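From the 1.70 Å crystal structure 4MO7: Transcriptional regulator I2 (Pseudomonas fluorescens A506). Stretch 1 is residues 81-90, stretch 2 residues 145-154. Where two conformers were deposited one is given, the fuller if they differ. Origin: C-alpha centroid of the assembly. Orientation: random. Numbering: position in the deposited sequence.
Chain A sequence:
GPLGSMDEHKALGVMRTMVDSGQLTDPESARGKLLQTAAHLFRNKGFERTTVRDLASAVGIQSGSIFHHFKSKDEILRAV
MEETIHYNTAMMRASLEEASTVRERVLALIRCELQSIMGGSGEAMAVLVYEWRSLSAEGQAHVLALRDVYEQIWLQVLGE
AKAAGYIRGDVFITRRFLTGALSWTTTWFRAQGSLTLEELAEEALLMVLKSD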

ATOM      1  N   MET A  81      -6.455   6.459  19.989  1.00 18.45           N
ATOM      2  CA  MET A  81      -5.402   5.966  19.110  1.00 15.20           C
ATOM      3  C   MET A  81      -4.175   5.531  19.907  1.00 25.85           C
ATOM      4  O   MET A  81      -3.537   4.518  19.591  1.00 19.11           O
ATOM      5  N   GLU A  82      -3.830   6.276  20.944  1.00 18.11           N
ATOM      6  CA  GLU A  82      -2.690   5.881  21.775  1.00 20.57           C
ATOM      7  C   GLU A  82      -2.939   4.528  22.434  1.00 23.36           C
ATOM      8  O   GLU A  82      -2.054   3.655  22.483  1.00 18.65           O
ATOM      9  N   GLU A  83      -4.142   4.350  22.972  1.00 18.34           N
ATOM     10  CA  GLU A  83      -4.473   3.061  23.611  1.00 23.65           C
ATOM     11  C   GLU A  83      -4.301   1.899  22.667  1.00 30.12           C
ATOM     12  O   GLU A  83      -3.804   0.845  23.073  1.00 23.38           O
ATOM     13  N   THR A  84      -4.745   2.056  21.424  1.00 21.80           N
ATOM     14  CA  THR A  84      -4.629   0.963  20.450  1.00 18.88           C
ATOM     15  C   THR A  84      -3.201   0.612  20.165  1.00 20.63           C
ATOM     16  O   THR A  84      -2.857  -0.577  20.046  1.00 23.72           O
ATOM     17  N   ILE A  85      -2.357   1.630  20.005  1.00 20.93           N
ATOM     18  CA  ILE A  85      -0.979   1.348  19.739  1.00 17.28           C
ATOM     19  C   ILE A  85      -0.260   0.772  20.946  1.00 19.77           C
ATOM     20  O   ILE A  85       0.570  -0.143  20.779  1.00 18.23           O
ATOM     21  N   HIS A  86      -0.549   1.280  22.148  1.00 16.50           N
ATOM     22  CA  HIS A  86       0.014   0.734  23.371  1.00 18.86           C
ATOM     23  C   HIS A  86      -0.363  -0.710  23.473  1.00 23.15           C
ATOM     24  O   HIS A  86       0.465  -1.552  23.806  1.00 21.88           O
ATOM     25  N   TYR A  87      -1.620  -1.014  23.159  1.00 18.64           N
ATOM     26  CA  TYR A  87      -2.064  -2.409  23.242  1.00 23.11           C
ATOM     27  C   TYR A  87      -1.390  -3.284  22.210  1.00 19.47           C
ATOM     28  O   TYR A  87      -0.900  -4.377  22.566  1.00 25.67           O
ATOM     29  N   ASN A  88      -1.369  -2.856  20.942  1.00 19.87           N
ATOM     30  CA  ASN A  88      -0.658  -3.631  19.915  1.00 26.03           C
ATOM     31  C   ASN A  88       0.778  -3.852  20.328  1.00 30.45           C
ATOM     32  O   ASN A  88       1.294  -4.965  20.228  1.00 22.74           O
ATOM     33  N   THR A  89       1.436  -2.818  20.846  1.00 16.84           N
ATOM     34  CA  THR A  89       2.835  -2.994  21.170  1.00 18.63           C
ATOM     35  C   THR A  89       3.039  -3.962  22.340  1.00 14.49           C
ATOM     36  O   THR A  89       4.013  -4.746  22.357  1.00 20.32           O
ATOM     37  N   ALA A  90       2.173  -3.873  23.348  1.00 15.73           N
ATOM     38  CA  ALA A  90       2.279  -4.749  24.530  1.00 24.25           C
ATOM     39  C   ALA A  90       2.103  -6.192  24.111  1.00 20.47           C
ATOM     40  O   ALA A  90       2.826  -7.086  24.591  1.00 18.77           O
ATOM     41  N   ALA A 145       4.951   9.315  18.161  1.00 17.13           N
ATOM     42  CA  ALA A 145       5.900   8.834  19.154  1.00 17.30           C
ATOM     43  C   ALA A 145       5.714   7.379  19.547  1.00 21.12           C
ATOM     44  O   ALA A 145       6.715   6.663  19.706  1.00 19.28           O
ATOM     45  N   LEU A 146       4.461   6.929  19.722  1.00 14.23           N
ATOM     46  CA  LEU A 146       4.205   5.513  20.014  1.00 16.35           C
ATOM     47  C   LEU A 146       4.555   4.643  18.818  1.00 19.42           C
ATOM     48  O   LEU A 146       5.038   3.507  18.987  1.00 17.86           O
ATOM     49  N   ARG A 147       4.239   5.121  17.620  1.00 15.35           N
ATOM     50  CA  ARG A 147       4.584   4.342  16.410  1.00 14.77           C
ATOM     51  C   ARG A 147       6.110   4.175  16.345  1.00 23.84           C
ATOM     52  O   ARG A 147       6.591   3.140  15.916  1.00 18.65           O
ATOM     53  N   ASP A 148       6.856   5.186  16.787  0.61 15.91           N
ATOM     54  CA  ASP A 148       8.324   5.102  16.764  0.61 15.13           C
ATOM     55  C   ASP A 148       8.785   3.925  17.595  0.61 15.47           C
ATOM     56  O   ASP A 148       9.670   3.161  17.151  0.61 18.75           O
ATOM     57  N   VAL A 149       8.216   3.777  18.789  1.00 13.47           N
ATOM     58  CA  VAL A 149       8.597   2.674  19.713  1.00 14.14           C
ATOM     59  C   VAL A 149       8.259   1.322  19.087  1.00 13.61           C
ATOM     60  O   VAL A 149       9.052   0.340  19.170  1.00 16.18           O
ATOM     61  N   TYR A 150       7.091   1.268  18.438  1.00 13.67           N
ATOM     62  CA  TYR A 150       6.652   0.047  17.735  1.00 13.91           C
ATOM     63  C   TYR A 150       7.665  -0.303  16.687  1.00 20.46           C
ATOM     64  O   TYR A 150       8.074  -1.450  16.564  1.00 14.51           O
ATOM     65  N   GLU A 151       8.118   0.694  15.943  1.00 13.05           N
ATOM     66  CA  GLU A 151       9.076   0.409  14.883  1.00 13.26           C
ATOM     67  C   GLU A 151      10.403  -0.029  15.427  1.00 14.90           C
ATOM     68  O   GLU A 151      11.111  -0.794  14.779  1.00 15.00           O
ATOM     69  N   GLN A 152      10.809   0.523  16.581  1.00 13.15           N
ATOM     70  CA  GLN A 152      12.076   0.120  17.156  1.00 14.19           C
ATOM     71  C   GLN A 152      12.066  -1.356  17.563  1.00 14.17           C
ATOM     72  O   GLN A 152      13.079  -2.018  17.477  1.00 15.76           O
ATOM     73  N   ILE A 153      10.918  -1.895  17.933  1.00 13.11           N
ATOM     74  CA  ILE A 153      10.850  -3.353  18.231  1.00 14.51           C
ATOM     75  C   ILE A 153      11.135  -4.169  16.947  1.00 17.44           C
ATOM     76  O   ILE A 153      11.954  -5.119  16.951  1.00 14.13           O
ATOM     77  N   TRP A 154      10.516  -3.757  15.845  1.00 13.78           N
ATOM     78  CA  TRP A 154      10.819  -4.365  14.540  1.00 10.69           C
ATOM     79  C   TRP A 154      12.280  -4.264  14.177  1.00 13.02           C
ATOM     80  O   TRP A 154      12.929  -5.268  13.745  1.00 14.63           O
TER

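This is a small, mostly apolar contact between two nearly parallel helices, with no direct hydrogen bond across it and one water joining the two sides. The axes run at 12° to each other and approach to 9.8 Å, and the two stretches together bury 401 Å². The register follows the helical repeat: Ile-85 sits opposite Leu-146, and one turn on Thr-89 sits opposite Tyr-150.

Leu-146, which gives the largest covered area, points toward the first helix in an m,t rotamer and fills the space beside one turn of it. Its CD1 lies 3.6 Å from Glu-82 CA, close enough to pack on the backbone itself, and its CB meets Ile-85 CG2 at 3.7 Å. Ile-85, also m,t, points toward the second helix and is buried. The CA-to-CB bond of His-86 leads away, but the end of the side chain comes nearer; chi1 is -92°, between wells, and Leu-146 CD1 stands 4.0 Å from the His-86 ring centroid, 18° off the normal, a CH-pi contact over one face.

A turn later the spacing tightens, with CA of Thr-89 and CA of Tyr-150 6.0 Å apart, and a small residue occupies the narrow place. Thr-89 is m, which directs OG1 back to its own helix, where it donates to Ile-85 O at 2.8 Å. The same OG1 accepts from water 1 at 2.6 Å, and that water also donates to Leu-146 O at 2.8 Å, so the water bridges the two helices, adding to hydrogen bonds that both atoms already make within their own helices. The CA-to-CB bond of Tyr-150 (chi1 t) points sideways, and Thr-89 OG1 lies at the edge of its ring, 3.7 Å from Tyr-150 CD2; its hydroxyl is bonded elsewhere in the structure. Ile-153, m,t, points inward and extends CD1 to within 3.5 Å of Thr-89 CG2.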

ATOM      1  CB  MET A  81      -5.046   7.024  18.087  1.00 13.14           C
ATOM      2  CG  MET A  81      -6.223   7.376  17.161  1.00 14.16           C
ATOM      3  SD  MET A  81      -5.516   8.360  15.819  1.00 20.49           S
ATOM      4  CE  MET A  81      -6.974   8.898  14.955  1.00 16.09           C
ATOM      5  CB  GLU A  82      -2.411   6.943  22.840  1.00 17.62           C
ATOM      6  CG  GLU A  82      -1.734   8.209  22.312  1.00 20.29           C
ATOM      7  CD  GLU A  82      -1.472   9.186  23.463  1.00 33.44           C
ATOM      8  OE1 GLU A  82      -0.645  10.092  23.309  1.00 28.93           O
ATOM      9  OE2 GLU A  82      -2.109   9.044  24.527  1.00 38.97           O
ATOM     10  CB  GLU A  83      -5.944   3.010  24.051  1.00 29.53           C
ATOM     11  CG  GLU A  83      -6.253   3.702  25.334  1.00 53.41           C
ATOM     12  CD  GLU A  83      -5.395   3.193  26.461  1.00 63.40           C
ATOM     13  OE1 GLU A  83      -5.576   2.022  26.879  1.00 49.50           O
ATOM     14  OE2 GLU A  83      -4.520   3.966  26.908  1.00 50.00           O
ATOM     15  CB  THR A  84      -5.277   1.318  19.091  1.00 27.32           C
ATOM     16  OG1 THR A  84      -6.588   1.825  19.327  1.00 43.10           O
ATOM     17  CG2 THR A  84      -5.360   0.071  18.179  1.00 29.93           C
ATOM     18  CB  ILE A  85      -0.218   2.567  19.210  1.00 19.06           C
ATOM     19  CG1 ILE A  85      -0.790   2.997  17.848  1.00 18.79           C
ATOM     20  CG2 ILE A  85       1.244   2.187  18.924  1.00 17.31           C
ATOM     21  CD1 ILE A  85      -0.144   4.282  17.348  1.00 26.12           C
ATOM     22  CB  HIS A  86      -0.537   1.469  24.604  1.00 19.95           C
ATOM     23  CG  HIS A  86       0.313   2.613  25.025  1.00 27.74           C
ATOM     24  ND1 HIS A  86      -0.206   3.855  25.328  1.00 40.92           N
ATOM     25  CD2 HIS A  86       1.652   2.710  25.199  1.00 33.99           C
ATOM     26  CE1 HIS A  86       0.781   4.670  25.661  1.00 32.92           C
ATOM     27  NE2 HIS A  86       1.917   4.001  25.594  1.00 37.81           N
ATOM     28  CB  TYR A  87      -3.587  -2.462  23.090  1.00 28.50           C
ATOM     29  CG  TYR A  87      -4.168  -3.841  22.863  1.00 34.15           C
ATOM     30  CD1 TYR A  87      -4.560  -4.634  23.927  1.00 40.60           C
ATOM     31  CD2 TYR A  87      -4.376  -4.316  21.569  1.00 30.76           C
ATOM     32  CE1 TYR A  87      -5.110  -5.909  23.702  1.00 52.19           C
ATOM     33  CE2 TYR A  87      -4.911  -5.567  21.332  1.00 48.51           C
ATOM     34  CZ  TYR A  87      -5.280  -6.361  22.394  1.00 50.99           C
ATOM     35  OH  TYR A  87      -5.820  -7.600  22.120  1.00 74.26           O
ATOM     36  CB  ASN A  88      -0.747  -2.990  18.508  1.00 27.77           C
ATOM     37  CG  ASN A  88      -2.176  -3.050  17.924  1.00 28.37           C
ATOM     38  OD1 ASN A  88      -3.052  -3.720  18.478  1.00 36.67           O
ATOM     39  ND2 ASN A  88      -2.408  -2.348  16.821  1.00 39.13           N
ATOM     40  CB  THR A  89       3.513  -1.618  21.474  1.00 18.77           C
ATOM     41  OG1 THR A  89       3.291  -0.720  20.349  1.00 23.39           O
ATOM     42  CG2 THR A  89       4.935  -1.768  21.711  1.00 30.42           C
ATOM     43  CB  ALA A  90       1.246  -4.413  25.582  1.00 24.50           C
ATOM     44  CB  ALA A 145       5.898   9.705  20.384  1.00 19.76           C
ATOM     45  CB  LEU A 146       2.740   5.277  20.369  1.00 13.22           C
ATOM     46  CG  LEU A 146       2.360   6.028  21.641  1.00 25.05           C
ATOM     47  CD1 LEU A 146       0.926   5.715  22.011  1.00 19.24           C
ATOM     48  CD2 LEU A 146       3.262   5.596  22.785  1.00 26.16           C
ATOM     49  CB  ARG A 147       4.126   5.079  15.161  1.00 21.24           C
ATOM     50  CG  ARG A 147       4.698   4.516  13.895  1.00 20.76           C
ATOM     51  CD  ARG A 147       4.064   3.204  13.583  1.00 50.75           C
ATOM     52  NE  ARG A 147       4.076   2.992  12.145  1.00 67.19           N
ATOM     53  CZ  ARG A 147       3.947   1.806  11.578  1.00 40.88           C
ATOM     54  NH1 ARG A 147       3.801   0.731  12.341  1.00 57.68           N
ATOM     55  NH2 ARG A 147       3.961   1.691  10.253  1.00 65.71           N
ATOM     56  CB  ASP A 148       8.964   6.397  17.319  0.61 19.31           C
ATOM     57  CG  ASP A 148      10.465   6.438  17.137  0.61 22.57           C
ATOM     58  OD1 ASP A 148      10.972   5.886  16.143  0.61 32.08           O
ATOM     59  OD2 ASP A 148      11.152   7.067  17.975  0.61 26.27           O
ATOM     60  CB  VAL A 149       7.893   2.828  21.048  1.00 16.71           C
ATOM     61  CG1 VAL A 149       8.090   1.613  21.887  1.00 18.19           C
ATOM     62  CG2 VAL A 149       8.443   4.105  21.759  1.00 16.71           C
ATOM     63  CB  TYR A 150       5.297   0.343  17.088  1.00 14.88           C
ATOM     64  CG  TYR A 150       4.708  -0.765  16.213  1.00 14.69           C
ATOM     65  CD1 TYR A 150       5.023  -0.863  14.861  1.00 16.15           C
ATOM     66  CD2 TYR A 150       3.761  -1.626  16.747  1.00 22.72           C
ATOM     67  CE1 TYR A 150       4.404  -1.869  14.043  1.00 15.05           C
ATOM     68  CE2 TYR A 150       3.147  -2.597  15.951  1.00 25.94           C
ATOM     69  CZ  TYR A 150       3.506  -2.727  14.636  1.00 18.32           C
ATOM     70  OH  TYR A 150       2.898  -3.737  13.921  1.00 19.54           O
ATOM     71  CB  GLU A 151       9.262   1.562  13.892  1.00 17.65           C
ATOM     72  CG  GLU A 151       8.032   1.886  13.029  1.00 14.90           C
ATOM     73  CD  GLU A 151       7.712   0.753  12.050  1.00 17.80           C
ATOM     74  OE1 GLU A 151       8.680   0.156  11.511  1.00 17.11           O
ATOM     75  OE2 GLU A 151       6.493   0.468  11.907  1.00 17.08           O
ATOM     76  CB  GLN A 152      12.442   1.041  18.365  1.00 13.92           C
ATOM     77  CG  GLN A 152      12.672   2.471  17.856  1.00 19.93           C
ATOM     78  CD  GLN A 152      13.358   3.338  18.896  1.00 40.43           C
ATOM     79  OE1 GLN A 152      13.221   3.060  20.090  1.00 20.80           O
ATOM     80  NE2 GLN A 152      14.119   4.372  18.455  1.00 28.34           N
ATOM     81  CB  ILE A 153       9.466  -3.736  18.759  1.00 13.92           C
ATOM     82  CG1 ILE A 153       9.228  -3.168  20.169  1.00 15.42           C
ATOM     83  CG2 ILE A 153       9.346  -5.257  18.858  1.00 16.79           C
ATOM     84  CD1 ILE A 153       7.771  -3.441  20.541  1.00 20.73           C
ATOM     85  CB  TRP A 154      10.036  -3.737  13.418  1.00 11.37           C
ATOM     86  CG  TRP A 154       8.661  -4.239  13.251  1.00 13.71           C
ATOM     87  CD1 TRP A 154       7.486  -3.737  13.764  1.00 11.66           C
ATOM     88  CD2 TRP A 154       8.315  -5.398  12.497  1.00 16.02           C
ATOM     89  NE1 TRP A 154       6.407  -4.512  13.353  1.00 13.99           N
ATOM     90  CE2 TRP A 154       6.901  -5.546  12.565  1.00 11.96           C
ATOM     91  CE3 TRP A 154       9.079  -6.338  11.787  1.00 16.67           C
ATOM     92  CZ2 TRP A 154       6.227  -6.596  11.916  1.00 14.43           C
ATOM     93  CZ3 TRP A 154       8.406  -7.359  11.122  1.00 16.02           C
ATOM     94  CH2 TRP A 154       6.989  -7.477  11.210  1.00 15.42           C
TER
HETATM   95  O   HOH W   1       4.164   1.676  20.906  1.00 23.76           O